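Local coordinates for aerotolerance-related membrane protein (Bacteroides fragilis, PDB 4JDU), which is of unknown detailed function but probably has a part in aerotolerance, as a membrane protein whose von Willebrand factor type A domain binds calcium, at residues L41-E46 against S71-L76; I152-E155 against F160-D163; I53-D58 against G92-L97. The protein carries 6 engineered substitutions. One frame throughout, in Å; residues are numbered along the deposited sequence.

Contact 1. Residues L41-E46 against S71-L76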
# COMPACT_ATOMS: atom_id res chain seq x y z
N LEU A 41 8.51 -8.79 3.18
CA LEU A 41 9.34 -7.67 2.76
C LEU A 41 10.32 -7.26 3.86
O LEU A 41 11.52 -7.10 3.60
CB LEU A 41 8.46 -6.50 2.34
CG LEU A 41 9.14 -5.24 1.79
CD1 LEU A 41 10.08 -5.61 0.67
CD2 LEU A 41 8.10 -4.27 1.29
N VAL A 42 9.81 -7.10 5.07
CA VAL A 42 10.68 -6.70 6.18
C VAL A 42 11.62 -7.82 6.63
O VAL A 42 12.76 -7.55 7.02
CB VAL A 42 9.89 -6.14 7.39
CG1 VAL A 42 9.02 -4.97 6.96
CG2 VAL A 42 9.05 -7.21 8.05
N ASP A 43 11.16 -9.08 6.57
CA ASP A 43 12.00 -10.21 6.95
C ASP A 43 13.15 -10.37 5.97
O ASP A 43 14.18 -10.97 6.29
CB ASP A 43 11.20 -11.52 7.03
CG ASP A 43 10.51 -11.72 8.37
OD1 ASP A 43 10.79 -10.94 9.31
OD2 ASP A 43 9.69 -12.66 8.49
N GLY A 44 12.99 -9.81 4.77
CA GLY A 44 14.03 -9.84 3.76
C GLY A 44 14.92 -8.61 3.75
O GLY A 44 15.71 -8.42 2.82
N MSE A 45 14.80 -7.77 4.78
CA MSE A 45 15.65 -6.59 4.92
C MSE A 45 16.87 -6.89 5.78
O MSE A 45 16.82 -7.74 6.67
CB MSE A 45 14.88 -5.42 5.53
CG MSE A 45 13.85 -4.81 4.61
SE MSE A 45 12.90 -3.35 5.48
CE MSE A 45 11.90 -2.74 3.94
N GLU A 46 17.96 -6.18 5.51
CA GLU A 46 19.18 -6.34 6.29
C GLU A 46 19.71 -4.99 6.78
O GLU A 46 19.93 -4.80 7.98
CB GLU A 46 20.24 -7.07 5.47
CG GLU A 46 20.17 -6.81 3.97
N SER A 71 9.22 -5.12 15.00
CA SER A 71 8.13 -4.25 15.42
C SER A 71 7.14 -4.01 14.29
O SER A 71 5.93 -4.00 14.51
CB SER A 71 8.68 -2.91 15.90
OG SER A 71 7.62 -2.03 16.24
N ALA A 72 7.65 -3.81 13.08
CA ALA A 72 6.79 -3.63 11.91
C ALA A 72 5.85 -4.81 11.75
O ALA A 72 4.65 -4.63 11.55
CB ALA A 72 7.64 -3.43 10.66
N LYS A 73 6.39 -6.03 11.85
CA LYS A 73 5.57 -7.23 11.72
C LYS A 73 4.47 -7.25 12.78
O LYS A 73 3.36 -7.70 12.51
CB LYS A 73 6.41 -8.50 11.84
CG LYS A 73 7.55 -8.58 10.85
CD LYS A 73 7.74 -9.98 10.27
CE LYS A 73 7.87 -11.04 11.34
NZ LYS A 73 8.38 -12.35 10.80
N MSE A 74 4.78 -6.76 13.97
CA MSE A 74 3.82 -6.75 15.07
C MSE A 74 2.65 -5.78 14.84
O MSE A 74 1.50 -6.10 15.18
CB MSE A 74 4.54 -6.47 16.39
CG MSE A 74 5.58 -7.54 16.73
SE MSE A 74 4.76 -9.30 17.01
CE MSE A 74 4.99 -10.10 15.25
N PHE A 75 2.93 -4.63 14.26
CA PHE A 75 1.88 -3.69 13.89
C PHE A 75 0.86 -4.31 12.92
O PHE A 75 -0.34 -4.02 12.99
CB PHE A 75 2.48 -2.42 13.28
CG PHE A 75 2.87 -1.37 14.29
CD1 PHE A 75 4.03 -1.49 15.04
CD2 PHE A 75 2.08 -0.24 14.46
CE1 PHE A 75 4.38 -0.52 15.97
CE2 PHE A 75 2.43 0.73 15.38
CZ PHE A 75 3.58 0.59 16.14
N LEU A 76 1.33 -5.18 12.03
CA LEU A 76 0.41 -5.86 11.11
C LEU A 76 -0.72 -6.60 11.83
O LEU A 76 -1.86 -6.57 11.38
CB LEU A 76 1.17 -6.83 10.20
CG LEU A 76 2.22 -6.19 9.29
CD1 LEU A 76 3.04 -7.29 8.62
CD2 LEU A 76 1.56 -5.30 8.25
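The carboxylate of Asp43 is the flat group that meets the other segment. Lys73 NZ comes to the syn lone pair of Asp43 OD2, the one turned toward OD1, and makes a hydrogen-bonded salt bridge of 2.7 Å between Lys73 NZ and Asp43 OD2. The ammonium also stands near the second oxygen, with Lys73 NZ 3.2 Å from Asp43 OD1, so both oxygens face the positive charge. The aliphatic part of the lysine lies off the plane of the carboxylate, where Lys73 CD comes within 3.3 Å of Asp43 OD1, and the two side chains cross at about a right angle.

Beneath this polar pair the lysine stem serves as an apolar surface. Lys73 CG presses against Val42 CG2 at 3.5 Å, tighter than usual for two carbons. The chain then bends at chi2 (-140°) and chi3 (-53°), which carries NZ past the valine and up to the acid. The other methyl of Val42, CG1, takes the more relaxed contact with Ala72 CB at 4.2 Å.

These residues join the C-terminal end of helix 37-43 to helix 69-77, two helices packed on one side of the central sheet of the von Willebrand factor type A fold. Val42 also rests on Val50 of strand 49-55, and Ala72 on Leu63 of strand 59-66. The chemistry is therefore graded: apolar toward the strands, ionic toward the exposed carboxylate. With Asp43 at the carboxyl end of its helix, the ammonium probably eases the negative charge gathered there.

Contact 2. Residues I152-E155 against F160-D163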
# COMPACT_ATOMS: atom_id res chain seq x y z
N ILE A 152 -17.53 -7.19 -1.19
CA ILE A 152 -16.82 -6.99 0.08
C ILE A 152 -17.60 -7.66 1.22
O ILE A 152 -18.67 -7.18 1.60
CB ILE A 152 -16.64 -5.49 0.35
CG1 ILE A 152 -16.00 -4.80 -0.86
CG2 ILE A 152 -15.81 -5.28 1.62
CD1 ILE A 152 -16.10 -3.29 -0.80
N PRO A 153 -17.07 -8.75 1.78
CA PRO A 153 -17.80 -9.45 2.85
C PRO A 153 -17.79 -8.66 4.15
O PRO A 153 -16.84 -7.94 4.47
CB PRO A 153 -17.01 -10.75 3.02
CG PRO A 153 -15.59 -10.38 2.61
CD PRO A 153 -15.79 -9.41 1.45
N ILE A 154 -18.87 -8.83 4.90
CA ILE A 154 -19.02 -8.24 6.22
C ILE A 154 -18.79 -9.33 7.27
O ILE A 154 -19.47 -10.36 7.26
CB ILE A 154 -20.44 -7.62 6.36
CG1 ILE A 154 -20.64 -6.51 5.32
CG2 ILE A 154 -20.67 -7.09 7.76
CD1 ILE A 154 -22.10 -6.09 5.13
N GLU A 155 -17.84 -9.11 8.17
CA GLU A 155 -17.56 -10.09 9.22
C GLU A 155 -18.81 -10.37 10.05
O GLU A 155 -19.54 -9.44 10.42
CB GLU A 155 -16.45 -9.60 10.16
CG GLU A 155 -15.07 -9.52 9.54
CD GLU A 155 -14.80 -8.18 8.87
OE1 GLU A 155 -15.71 -7.32 8.83
OE2 GLU A 155 -13.66 -8.00 8.38
N PHE A 160 -22.85 -8.81 1.99
CA PHE A 160 -21.73 -8.01 1.49
C PHE A 160 -22.09 -6.54 1.59
O PHE A 160 -23.27 -6.18 1.73
CB PHE A 160 -21.47 -8.39 0.03
CG PHE A 160 -21.24 -9.86 -0.18
CD1 PHE A 160 -19.98 -10.41 0.01
CD2 PHE A 160 -22.28 -10.68 -0.57
CE1 PHE A 160 -19.76 -11.77 -0.18
CE2 PHE A 160 -22.08 -12.04 -0.76
CZ PHE A 160 -20.81 -12.58 -0.57
N ARG A 161 -21.08 -5.68 1.52
CA ARG A 161 -21.31 -4.24 1.58
C ARG A 161 -22.14 -3.76 0.39
O ARG A 161 -21.92 -4.18 -0.75
CB ARG A 161 -19.98 -3.47 1.61
CG ARG A 161 -19.13 -3.75 2.83
CD ARG A 161 -19.67 -3.02 4.04
NE ARG A 161 -18.97 -3.40 5.26
CZ ARG A 161 -19.39 -3.08 6.48
NH1 ARG A 161 -20.50 -2.36 6.63
NH2 ARG A 161 -18.71 -3.48 7.55
N ARG A 162 -23.09 -2.88 0.67
CA ARG A 162 -23.97 -2.34 -0.35
C ARG A 162 -23.87 -0.83 -0.45
O ARG A 162 -23.52 -0.16 0.52
CB ARG A 162 -25.42 -2.75 -0.08
CG ARG A 162 -25.61 -4.26 -0.09
CD ARG A 162 -26.96 -4.70 0.46
NE ARG A 162 -27.05 -6.15 0.39
CZ ARG A 162 -27.54 -6.82 -0.64
NH1 ARG A 162 -28.01 -6.17 -1.70
NH2 ARG A 162 -27.56 -8.14 -0.62
N ASP A 163 -24.19 -0.29 -1.63
CA ASP A 163 -24.22 1.15 -1.82
C ASP A 163 -25.53 1.74 -1.29
O ASP A 163 -26.35 1.01 -0.72
CB ASP A 163 -24.01 1.53 -3.30
CG ASP A 163 -25.06 0.94 -4.24
OD1 ASP A 163 -26.16 0.57 -3.79
OD2 ASP A 163 -24.78 0.87 -5.46
O HOH W 1 -19.80 -5.71 -1.53
O HOH W 2 -16.76 -5.25 5.20
O HOH W 3 -16.07 -4.88 7.76
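Ile152 O and the backbone of Phe160-Arg161 mark the tight half of an isolated beta bridge, in which Pro153 pairs with Phe160 at a CA-CA distance of 4.4 Å. The bridge lies in the long excursion between the two antiparallel strands 150-151 and 170-171. Arg161 N donates to Ile152 O at 2.8 Å, in the carbonyl plane, with an N-H...O angle of 159°. The same oxygen receives a CA-H...O contact from Phe160 CA and sits at the edge of the Phe160 ring, whose CD1 packs obliquely against Pro153 CA at 3.7 Å.

Ile154 reaches across mainly with its longer branch: CD1 touches the Phe160 carbonyl group, and Ile154 CG1 lies over one face of the Arg161 guanidinium, 3.5 Å from Arg161 NE. Arg161 has a bend at chi2 (-76°) that carries the guanidinium across Ile154 at about a right angle; its CG meets Ile152 CG2 on the way.

The other side of the contact is wet. One water links Ile152 N to Arg161 O, where a direct backbone bond is lacking. Two more lie in plane at the edge of the guanidinium, and through them Arg161 reaches Pro153 O and Glu155 without a direct salt bridge. Ile152 and Arg161 also touch Asn19, and the side chain of Ile152 is about 4 Å from that of calcium ligand Ser20, so this loop borders the metal site.

At the Glu155 end of these bridges, Glu155 OE1 accepts from a water at 2.7 Å, and that water accepts a hydrogen bond from Arg161 NH2, which is itself 5.0 Å from Glu155 OE1.

Contact 3. Residues I53-D58 against G92-L97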
# COMPACT_ATOMS: atom_id res chain seq x y z
N ILE A 53 2.70 3.58 7.02
CA ILE A 53 1.52 4.41 7.01
C ILE A 53 0.33 3.52 6.63
O ILE A 53 0.47 2.62 5.80
CB ILE A 53 1.70 5.53 5.96
CG1 ILE A 53 2.60 6.61 6.54
CG2 ILE A 53 0.37 6.12 5.50
CD1 ILE A 53 3.22 7.50 5.49
N VAL A 54 -0.81 3.75 7.26
CA VAL A 54 -2.06 3.16 6.78
C VAL A 54 -2.97 4.26 6.27
O VAL A 54 -2.91 5.41 6.74
CB VAL A 54 -2.78 2.33 7.88
CG1 VAL A 54 -1.92 1.16 8.33
CG2 VAL A 54 -3.18 3.23 9.08
N PHE A 55 -3.82 3.93 5.30
CA PHE A 55 -4.72 4.95 4.78
C PHE A 55 -6.05 4.39 4.30
O PHE A 55 -6.15 3.24 3.86
CB PHE A 55 -4.05 5.77 3.66
CG PHE A 55 -3.84 5.00 2.37
CD1 PHE A 55 -2.68 4.26 2.16
CD2 PHE A 55 -4.80 5.04 1.35
CE1 PHE A 55 -2.47 3.58 0.97
CE2 PHE A 55 -4.60 4.33 0.15
CZ PHE A 55 -3.43 3.61 -0.03
N ALA A 56 -7.06 5.24 4.37
CA ALA A 56 -8.32 5.03 3.67
C ALA A 56 -8.71 6.40 3.15
O ALA A 56 -8.09 6.88 2.20
CB ALA A 56 -9.38 4.44 4.61
N GLY A 57 -9.68 7.05 3.77
CA GLY A 57 -10.03 8.41 3.39
C GLY A 57 -8.98 9.42 3.84
O GLY A 57 -8.86 10.51 3.28
N ASP A 58 -8.23 9.05 4.88
CA ASP A 58 -7.12 9.86 5.35
C ASP A 58 -5.95 8.92 5.62
O ASP A 58 -6.12 7.70 5.65
CB ASP A 58 -7.51 10.59 6.63
CG ASP A 58 -8.32 9.72 7.58
N GLY A 92 -3.16 9.72 -2.87
CA GLY A 92 -2.35 10.93 -2.94
C GLY A 92 -1.98 11.43 -1.56
O GLY A 92 -0.83 11.78 -1.30
N ALA A 93 -2.95 11.47 -0.66
CA ALA A 93 -2.69 11.88 0.71
C ALA A 93 -1.65 10.98 1.37
O ALA A 93 -0.80 11.47 2.11
CB ALA A 93 -3.98 11.91 1.52
N ALA A 94 -1.72 9.68 1.10
CA ALA A 94 -0.76 8.73 1.66
C ALA A 94 0.65 8.94 1.11
O ALA A 94 1.63 8.90 1.87
CB ALA A 94 -1.23 7.28 1.45
N ILE A 95 0.76 9.18 -0.19
CA ILE A 95 2.07 9.44 -0.80
C ILE A 95 2.66 10.74 -0.26
O ILE A 95 3.85 10.79 0.07
CB ILE A 95 1.98 9.49 -2.33
CG1 ILE A 95 1.56 8.12 -2.86
CG2 ILE A 95 3.31 9.94 -2.94
CD1 ILE A 95 1.22 8.16 -4.35
N ASN A 96 1.83 11.77 -0.17
CA ASN A 96 2.27 13.05 0.38
C ASN A 96 2.80 12.90 1.80
O ASN A 96 3.83 13.46 2.15
CB ASN A 96 1.13 14.08 0.37
CG ASN A 96 0.89 14.69 -1.00
OD1 ASN A 96 1.72 14.58 -1.90
ND2 ASN A 96 -0.25 15.34 -1.15
N LEU A 97 2.08 12.14 2.62
CA LEU A 97 2.50 11.93 4.00
C LEU A 97 3.81 11.15 4.03
O LEU A 97 4.74 11.50 4.77
CB LEU A 97 1.41 11.18 4.76
CG LEU A 97 1.75 10.84 6.21
CD1 LEU A 97 1.97 12.09 7.02
CD2 LEU A 97 0.61 10.01 6.79
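Ala94 reaches the ring of Phe55 from a helical turn held by the bond from Asn96 N to Gly92 O, 2.9 Å long; no hydrogen bond crosses between the segments. On the other side, just beyond the strand end that carries Phe55, Ala56 N donates to Asp58 O, also at 2.9 Å, and turns the chain.

The meeting itself is carbon on carbon. Ala94 CB sits over one face of the Phe55 ring in a CH-pi contact, 3.8 Å from the ring centroid and 29° off the ring normal. That tilt moves the methyl toward one side of the ring, where Ala94 CB is 3.4 Å from Phe55 CD1. Phe55 has CG set between its backbone N and its carbonyl carbon (chi1 71°), a rotation that turns a face of the ring to the helix. One turn on, Leu97 takes over: the CD1 methyl of Ile53 comes up to Leu97 CG at 3.7 Å and lies beside CD2 as well, the two chains running obliquely across each other.

The small alanine lets the backbones come close, with the CA atoms of Phe55 and Ala94 only 6.3 Å apart. Phe55 also stands about 4 Å, side chain to side chain, from the calcium ligand Thr89, so this packing adjoins the metal site.

Helix 91-99 runs nearly antiparallel to strand 49-55, at 163° between the short axes, as expected of a Rossmann-like alpha/beta fold. Leu97 extends over Ala59 and Thr61 of strand 59-66, Phe55 touches Asp16 of strand 9-16, the parallel neighbour of its own strand, and Ile95 packs on Ala128 of helix 125-134.

From the N terminus, residues 41-46 end helix 37-43 and open contact 1; 53-58, at the end of the next strand, opens contact 3 before 71-76 closes contact 1, and 92-97 then closes contact 3. The two therefore cross. Contact 1 brackets strands 49-55 and 59-66 and joins two helices on one side of the sheet, while contact 3 ties strand 49-55 to helix 91-99 on the opposite side. Their nearest atoms are about 7 Å apart. Contact 2 follows in series, closing a short loop of four residues in the excursion between strands 150-151 and 170-171. Contacts 2 and 3 approach the calcium site; contact 1 lies away from it.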